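Local coordinates for Isomerase/lactonizing enzyme (Agrobacterium fabrum str. C58, PDB 2NQL), which belongs to the enolase superfamily, pairing a mandelate racemase/muconate lactonizing enzyme-type N-terminal domain with a barrel domain that holds a sodium ion, at residues A[340-344]-A[345-349]; A[325-328]-A[329-333]. All blocks are in the same frame, centred on the assembly; numbering follows the deposited sequence. Where two conformers were deposited one is given.

Contact 1: residues A[340-344]-A[345-349]; sequences HEFQH and SIFEP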
ATOM      1  N   HIS A 340     -10.548  10.952  21.723  1.00 22.75           N
ATOM      2  CA  HIS A 340     -10.389   9.644  21.056  1.00 17.30           C
ATOM      3  C   HIS A 340     -11.756   9.053  20.723  1.00 20.85           C
ATOM      4  O   HIS A 340     -12.713   9.136  21.512  1.00 20.66           O
ATOM      5  CB  HIS A 340      -9.570   8.730  21.977  1.00 18.74           C
ATOM      6  CG  HIS A 340      -8.915   7.557  21.299  1.00 20.95           C
ATOM      7  ND1 HIS A 340      -9.627   6.537  20.696  1.00 18.45           N
ATOM      8  CD2 HIS A 340      -7.601   7.217  21.193  1.00 15.76           C
ATOM      9  CE1 HIS A 340      -8.781   5.624  20.240  1.00 19.96           C
ATOM     10  NE2 HIS A 340      -7.545   6.018  20.518  1.00 19.47           N
ATOM     11  N   GLU A 341     -11.868   8.480  19.527  1.00 18.80           N
ATOM     12  CA  GLU A 341     -13.087   7.754  19.163  1.00 19.12           C
ATOM     13  C   GLU A 341     -13.368   6.589  20.119  1.00 18.39           C
ATOM     14  O   GLU A 341     -12.445   5.885  20.554  1.00 17.52           O
ATOM     15  CB  GLU A 341     -13.017   7.289  17.712  1.00 17.80           C
ATOM     16  CG  GLU A 341     -14.343   6.785  17.160  1.00 18.59           C
ATOM     17  CD  GLU A 341     -14.304   6.545  15.662  1.00 28.13           C
ATOM     18  OE1 GLU A 341     -13.213   6.553  15.091  1.00 22.58           O
ATOM     19  OE2 GLU A 341     -15.360   6.348  15.053  1.00 30.22           O
ATOM     20  N   PHE A 342     -14.647   6.444  20.466  1.00 17.66           N
ATOM     21  CA  PHE A 342     -15.131   5.356  21.299  1.00 16.40           C
ATOM     22  C   PHE A 342     -16.281   4.619  20.592  1.00 17.68           C
ATOM     23  O   PHE A 342     -17.361   5.168  20.348  1.00 22.41           O
ATOM     24  CB  PHE A 342     -15.553   5.901  22.687  1.00 16.57           C
ATOM     25  CG  PHE A 342     -16.225   4.883  23.588  1.00 20.73           C
ATOM     26  CD1 PHE A 342     -15.577   3.696  23.979  1.00 21.04           C
ATOM     27  CD2 PHE A 342     -17.507   5.137  24.095  1.00 19.95           C
ATOM     28  CE1 PHE A 342     -16.199   2.784  24.846  1.00 20.90           C
ATOM     29  CE2 PHE A 342     -18.125   4.210  24.979  1.00 19.63           C
ATOM     30  CZ  PHE A 342     -17.480   3.043  25.333  1.00 23.45           C
ATOM     31  N   GLN A 343     -16.015   3.365  20.247  1.00 19.99           N
ATOM     32  CA  GLN A 343     -17.000   2.488  19.631  0.50 21.68           C
ATOM     33  C   GLN A 343     -17.608   1.627  20.716  1.00 22.88           C
ATOM     34  O   GLN A 343     -17.152   0.507  20.953  1.00 20.00           O
ATOM     35  CB  GLN A 343     -16.319   1.591  18.594  0.50 31.39           C
ATOM     36  CG  GLN A 343     -15.749   2.331  17.400  0.50 41.08           C
ATOM     37  CD  GLN A 343     -16.702   2.340  16.232  0.50 51.38           C
ATOM     38  OE1 GLN A 343     -17.306   3.367  15.916  0.50 51.06           O
ATOM     39  NE2 GLN A 343     -16.853   1.187  15.585  0.50 55.19           N
ATOM     40  N   HIS A 344     -18.626   2.161  21.384  1.00 21.69           N
ATOM     41  CA  HIS A 344     -19.233   1.511  22.526  1.00 21.67           C
ATOM     42  C   HIS A 344     -19.657   0.063  22.256  1.00 25.86           C
ATOM     43  O   HIS A 344     -19.432  -0.814  23.080  1.00 23.10           O
ATOM     44  CB  HIS A 344     -20.411   2.364  23.019  1.00 28.82           C
ATOM     45  CG  HIS A 344     -21.417   2.685  21.952  1.00 32.96           C
ATOM     46  ND1 HIS A 344     -22.569   1.949  21.773  1.00 33.87           N
ATOM     47  CD2 HIS A 344     -21.425   3.637  20.989  1.00 34.82           C
ATOM     48  CE1 HIS A 344     -23.261   2.454  20.766  1.00 27.56           C
ATOM     49  NE2 HIS A 344     -22.588   3.478  20.270  1.00 30.87           N
ATOM     50  N   SER A 345     -20.205  -0.173  21.063  1.00 23.73           N
ATOM     51  CA  SER A 345     -20.770  -1.451  20.664  1.00 25.41           C
ATOM     52  C   SER A 345     -19.703  -2.515  20.470  1.00 25.04           C
ATOM     53  O   SER A 345     -20.011  -3.697  20.482  1.00 24.56           O
ATOM     54  CB  SER A 345     -21.445  -1.269  19.310  1.00 26.93           C
ATOM     55  OG  SER A 345     -22.469  -0.296  19.367  1.00 35.97           O
ATOM     56  N   ILE A 346     -18.465  -2.083  20.243  1.00 23.96           N
ATOM     57  CA  ILE A 346     -17.344  -3.007  20.055  1.00 19.17           C
ATOM     58  C   ILE A 346     -16.629  -3.207  21.398  1.00 22.50           C
ATOM     59  O   ILE A 346     -16.321  -4.332  21.799  1.00 23.76           O
ATOM     60  CB  ILE A 346     -16.323  -2.434  19.000  1.00 22.12           C
ATOM     61  CG1 ILE A 346     -16.999  -2.194  17.637  1.00 24.51           C
ATOM     62  CG2 ILE A 346     -15.097  -3.366  18.856  1.00 23.93           C
ATOM     63  CD1 ILE A 346     -17.604  -3.453  16.983  1.00 36.05           C
ATOM     64  N   PHE A 347     -16.360  -2.087  22.073  1.00 19.91           N
ATOM     65  CA  PHE A 347     -15.611  -2.051  23.316  1.00 21.85           C
ATOM     66  C   PHE A 347     -16.269  -2.874  24.417  1.00 21.72           C
ATOM     67  O   PHE A 347     -15.603  -3.671  25.072  1.00 24.95           O
ATOM     68  CB  PHE A 347     -15.426  -0.595  23.759  1.00 20.46           C
ATOM     69  CG  PHE A 347     -14.499  -0.409  24.941  1.00 21.34           C
ATOM     70  CD1 PHE A 347     -13.156  -0.085  24.737  1.00 21.11           C
ATOM     71  CD2 PHE A 347     -14.961  -0.548  26.257  1.00 21.34           C
ATOM     72  CE1 PHE A 347     -12.282   0.093  25.813  1.00 22.21           C
ATOM     73  CE2 PHE A 347     -14.091  -0.373  27.350  1.00 24.64           C
ATOM     74  CZ  PHE A 347     -12.756  -0.042  27.136  1.00 23.10           C
ATOM     75  N   GLU A 348     -17.569  -2.653  24.636  1.00 24.11           N
ATOM     76  CA  GLU A 348     -18.283  -3.336  25.724  1.00 21.34           C
ATOM     77  C   GLU A 348     -18.206  -4.869  25.686  1.00 23.46           C
ATOM     78  O   GLU A 348     -17.689  -5.470  26.638  1.00 26.33           O
ATOM     79  CB  GLU A 348     -19.697  -2.742  25.957  1.00 21.26           C
ATOM     80  CG  GLU A 348     -19.617  -1.279  26.418  1.00 27.46           C
ATOM     81  CD  GLU A 348     -20.978  -0.576  26.561  1.00 32.79           C
ATOM     82  OE1 GLU A 348     -21.900  -0.796  25.731  1.00 35.65           O
ATOM     83  OE2 GLU A 348     -21.099   0.218  27.516  1.00 43.83           O
ATOM     84  N   PRO A 349     -18.629  -5.513  24.564  1.00 30.75           N
ATOM     85  CA  PRO A 349     -18.480  -6.972  24.450  1.00 28.70           C
ATOM     86  C   PRO A 349     -17.069  -7.539  24.545  1.00 30.41           C
ATOM     87  O   PRO A 349     -16.916  -8.680  25.009  1.00 37.02           O
ATOM     88  CB  PRO A 349     -19.054  -7.292  23.070  1.00 30.95           C
ATOM     89  CG  PRO A 349     -19.858  -6.167  22.694  1.00 28.99           C
ATOM     90  CD  PRO A 349     -19.274  -4.961  23.361  1.00 25.87           C
TER
HETATM   91  O   HOH W   1     -22.979  -0.242  23.289  1.00 38.52           O
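Phe342 drives the edge of its ring against the face of Phe347 in an offset edge-to-face pair, with centroids 5.5 Å apart and planes at 67°. The leading atom is Phe342 CE1, which comes to 3.6 Å from Phe347 CG. Both rings are swung out with CG anti to the backbone N (chi1 173° for Phe342, -172° for Phe347), and the two side chains cross at about a right angle. The ring of Phe180 meets that of Phe342 with the planes almost parallel, and Leu324 meets Phe347, so this is the tight, buried part. Between Phe342 and Phe347 the chain turns into a helix: Gln343 O accepts from Phe347 N at 2.9 Å, almost straight, and from Ile346 N above its carbonyl plane. His344 O follows, taking Glu348 N at 3.0 Å.

The looser side is at Glu348, partly exposed and reached through one water, which donates to Glu348 OE1 and lies in the His344 ring plane, 2.7 Å from His344 ND1. That ring is itself held, NE2 bonded to Gly159 O and Trp175 against it. Here barrel strand 340-342, parallel to 152-158, gives way to helix 344-347 with Gln343 as N-cap, the strand-to-helix passage of an enolase-type barrel.

Contact 2: residues A[325-328]-A[329-333]; sequences AASL and QASST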
ATOM      1  N   ALA A 325      -5.649  -0.601  23.005  1.00 17.95           N
ATOM      2  CA  ALA A 325      -4.823  -0.308  24.165  1.00 16.40           C
ATOM      3  C   ALA A 325      -3.532   0.394  23.754  1.00 23.10           C
ATOM      4  O   ALA A 325      -3.146   1.383  24.372  1.00 16.95           O
ATOM      5  CB  ALA A 325      -4.521  -1.551  24.939  1.00 17.03           C
ATOM      6  N   ALA A 326      -2.901  -0.102  22.686  1.00 18.23           N
ATOM      7  CA  ALA A 326      -1.768   0.605  22.058  1.00 14.43           C
ATOM      8  C   ALA A 326      -2.096   2.043  21.672  1.00 16.50           C
ATOM      9  O   ALA A 326      -1.302   2.946  21.965  1.00 18.20           O
ATOM     10  CB  ALA A 326      -1.245  -0.197  20.857  1.00 19.60           C
ATOM     11  N   SER A 327      -3.262   2.267  21.043  1.00 16.76           N
ATOM     12  CA  SER A 327      -3.706   3.613  20.680  1.00 15.40           C
ATOM     13  C   SER A 327      -3.779   4.509  21.929  1.00 17.03           C
ATOM     14  O   SER A 327      -3.310   5.642  21.889  1.00 18.96           O
ATOM     15  CB  SER A 327      -5.071   3.609  19.965  1.00 15.64           C
ATOM     16  OG  SER A 327      -5.355   4.908  19.436  1.00 17.38           O
ATOM     17  N   LEU A 328      -4.381   4.003  23.004  1.00 18.95           N
ATOM     18  CA  LEU A 328      -4.501   4.789  24.239  1.00 17.91           C
ATOM     19  C   LEU A 328      -3.120   5.146  24.802  1.00 16.59           C
ATOM     20  O   LEU A 328      -2.879   6.313  25.115  1.00 20.23           O
ATOM     21  CB  LEU A 328      -5.348   4.051  25.297  1.00 17.64           C
ATOM     22  CG  LEU A 328      -6.758   3.597  24.917  1.00 20.86           C
ATOM     23  CD1 LEU A 328      -7.469   3.122  26.171  1.00 20.04           C
ATOM     24  CD2 LEU A 328      -7.562   4.694  24.213  1.00 16.80           C
ATOM     25  N   GLN A 329      -2.235   4.155  24.914  1.00 19.60           N
ATOM     26  CA  GLN A 329      -0.849   4.369  25.383  1.00 18.08           C
ATOM     27  C   GLN A 329      -0.139   5.474  24.607  1.00 24.86           C
ATOM     28  O   GLN A 329       0.373   6.439  25.197  1.00 20.50           O
ATOM     29  CB  GLN A 329      -0.012   3.087  25.277  1.00 17.03           C
ATOM     30  CG  GLN A 329      -0.430   1.911  26.171  1.00 18.64           C
ATOM     31  CD  GLN A 329      -0.098   2.119  27.659  1.00 21.40           C
ATOM     32  OE1 GLN A 329       0.539   3.104  28.036  1.00 21.09           O
ATOM     33  NE2 GLN A 329      -0.520   1.175  28.497  1.00 22.11           N
ATOM     34  N   ALA A 330      -0.116   5.341  23.281  1.00 16.43           N
ATOM     35  CA  ALA A 330       0.553   6.332  22.437  1.00 17.54           C
ATOM     36  C   ALA A 330      -0.160   7.680  22.482  1.00 19.96           C
ATOM     37  O   ALA A 330       0.490   8.711  22.601  1.00 20.26           O
ATOM     38  CB  ALA A 330       0.644   5.835  21.016  1.00 18.70           C
ATOM     39  N   SER A 331      -1.497   7.664  22.391  1.00 18.72           N
ATOM     40  CA  SER A 331      -2.292   8.909  22.410  1.00 20.71           C
ATOM     41  C   SER A 331      -2.018   9.756  23.653  1.00 22.10           C
ATOM     42  O   SER A 331      -2.007  10.996  23.588  1.00 21.77           O
ATOM     43  CB  SER A 331      -3.795   8.607  22.373  1.00 24.26           C
ATOM     44  OG  SER A 331      -4.164   8.017  21.142  1.00 21.69           O
ATOM     45  N   SER A 332      -1.809   9.076  24.774  1.00 20.79           N
ATOM     46  CA  SER A 332      -1.656   9.742  26.081  1.00 20.85           C
ATOM     47  C   SER A 332      -0.429  10.642  26.186  1.00 29.21           C
ATOM     48  O   SER A 332      -0.396  11.521  27.029  1.00 25.10           O
ATOM     49  CB  SER A 332      -1.639   8.708  27.197  1.00 19.13           C
ATOM     50  OG  SER A 332      -0.379   8.065  27.259  1.00 21.04           O
ATOM     51  N   THR A 333       0.561  10.415  25.319  1.00 23.31           N
ATOM     52  CA  THR A 333       1.836  11.140  25.314  1.00 24.14           C
ATOM     53  C   THR A 333       1.811  12.375  24.421  1.00 27.28           C
ATOM     54  O   THR A 333       2.801  13.117  24.365  1.00 26.80           O
ATOM     55  CB  THR A 333       2.993  10.221  24.792  1.00 23.55           C
ATOM     56  OG1 THR A 333       2.841  10.027  23.365  1.00 23.02           O
ATOM     57  CG2 THR A 333       2.995   8.884  25.527  1.00 22.58           C
TER
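Residues 325-331 run along helix 322-331, with 332-333 following at its C-terminal side, and i to i+4 backbone bonds join the two segments. Gln329 N reaches Ala325 O and Ala330 N reaches Ala326 O, each at 3.0 Å and both nearly straight. Ser331 N continues the series to Ser327 O, and Ser332 N reaches Leu328 O with a more bent N-H, 142°. Thr333 N bonds to Ala330 O, three residues back.

Three hydroxyls fold back onto this backbone. Ser331 OG lies beside its own backbone N (chi1 -66°), which lets it drop onto Ser327 O at 2.6 Å. It comes from above the carbonyl plane, on the face opposite to the one used by Ser331 N, so this oxygen is gripped by two donors. Ser332 OG, turned to chi1 77°, donates to Gln329 O at 2.7 Å. Thr333 OG1 meets Ala330 O in the carbonyl plane at 2.8 Å, in addition to the bond from Thr333 N. Gln329 bends at CG, which packs 3.3 Å from Ala325 O; its amide NE2 bonds to Leu373 O and its OE1 to Arg143 NH1, both outside the helix. Ala326 and Ala330 put their methyls against Met290, with Phe298 also touching Ala330.

The chemistry is that of hydroxyls spending their protons on main-chain carbonyls: Ser331, Ser332 and Thr333 satisfy themselves locally, whereas Ser327 OG pairs with His340 NE2. Ser327 O and Ala330 O each take two donors, and Gln329 O takes the Ser332 hydroxyl.

In the fold
Contact 2 closes before contact 1 opens: helix 322-331 comes first in the chain and strand 340-342 follows it, the usual helix-then-strand succession of a barrel. The centres of the two contacts are 15 Å apart, yet His340 joins them. His340 NE2 lies 2.7 Å from Ser327 OG, a probable hydrogen bond, and His340 CD2 packs 3.5 Å from Ser331 OG, with Leu328 CD2 also touching the ring. The sodium ion, bound by Glu240 and Glu266, is about 9 Å from the side chain of Gln343 in contact 1 and about 11 Å from that of Ser327 in contact 2. Both contacts therefore lie near the metal site without supplying the ligands named for it.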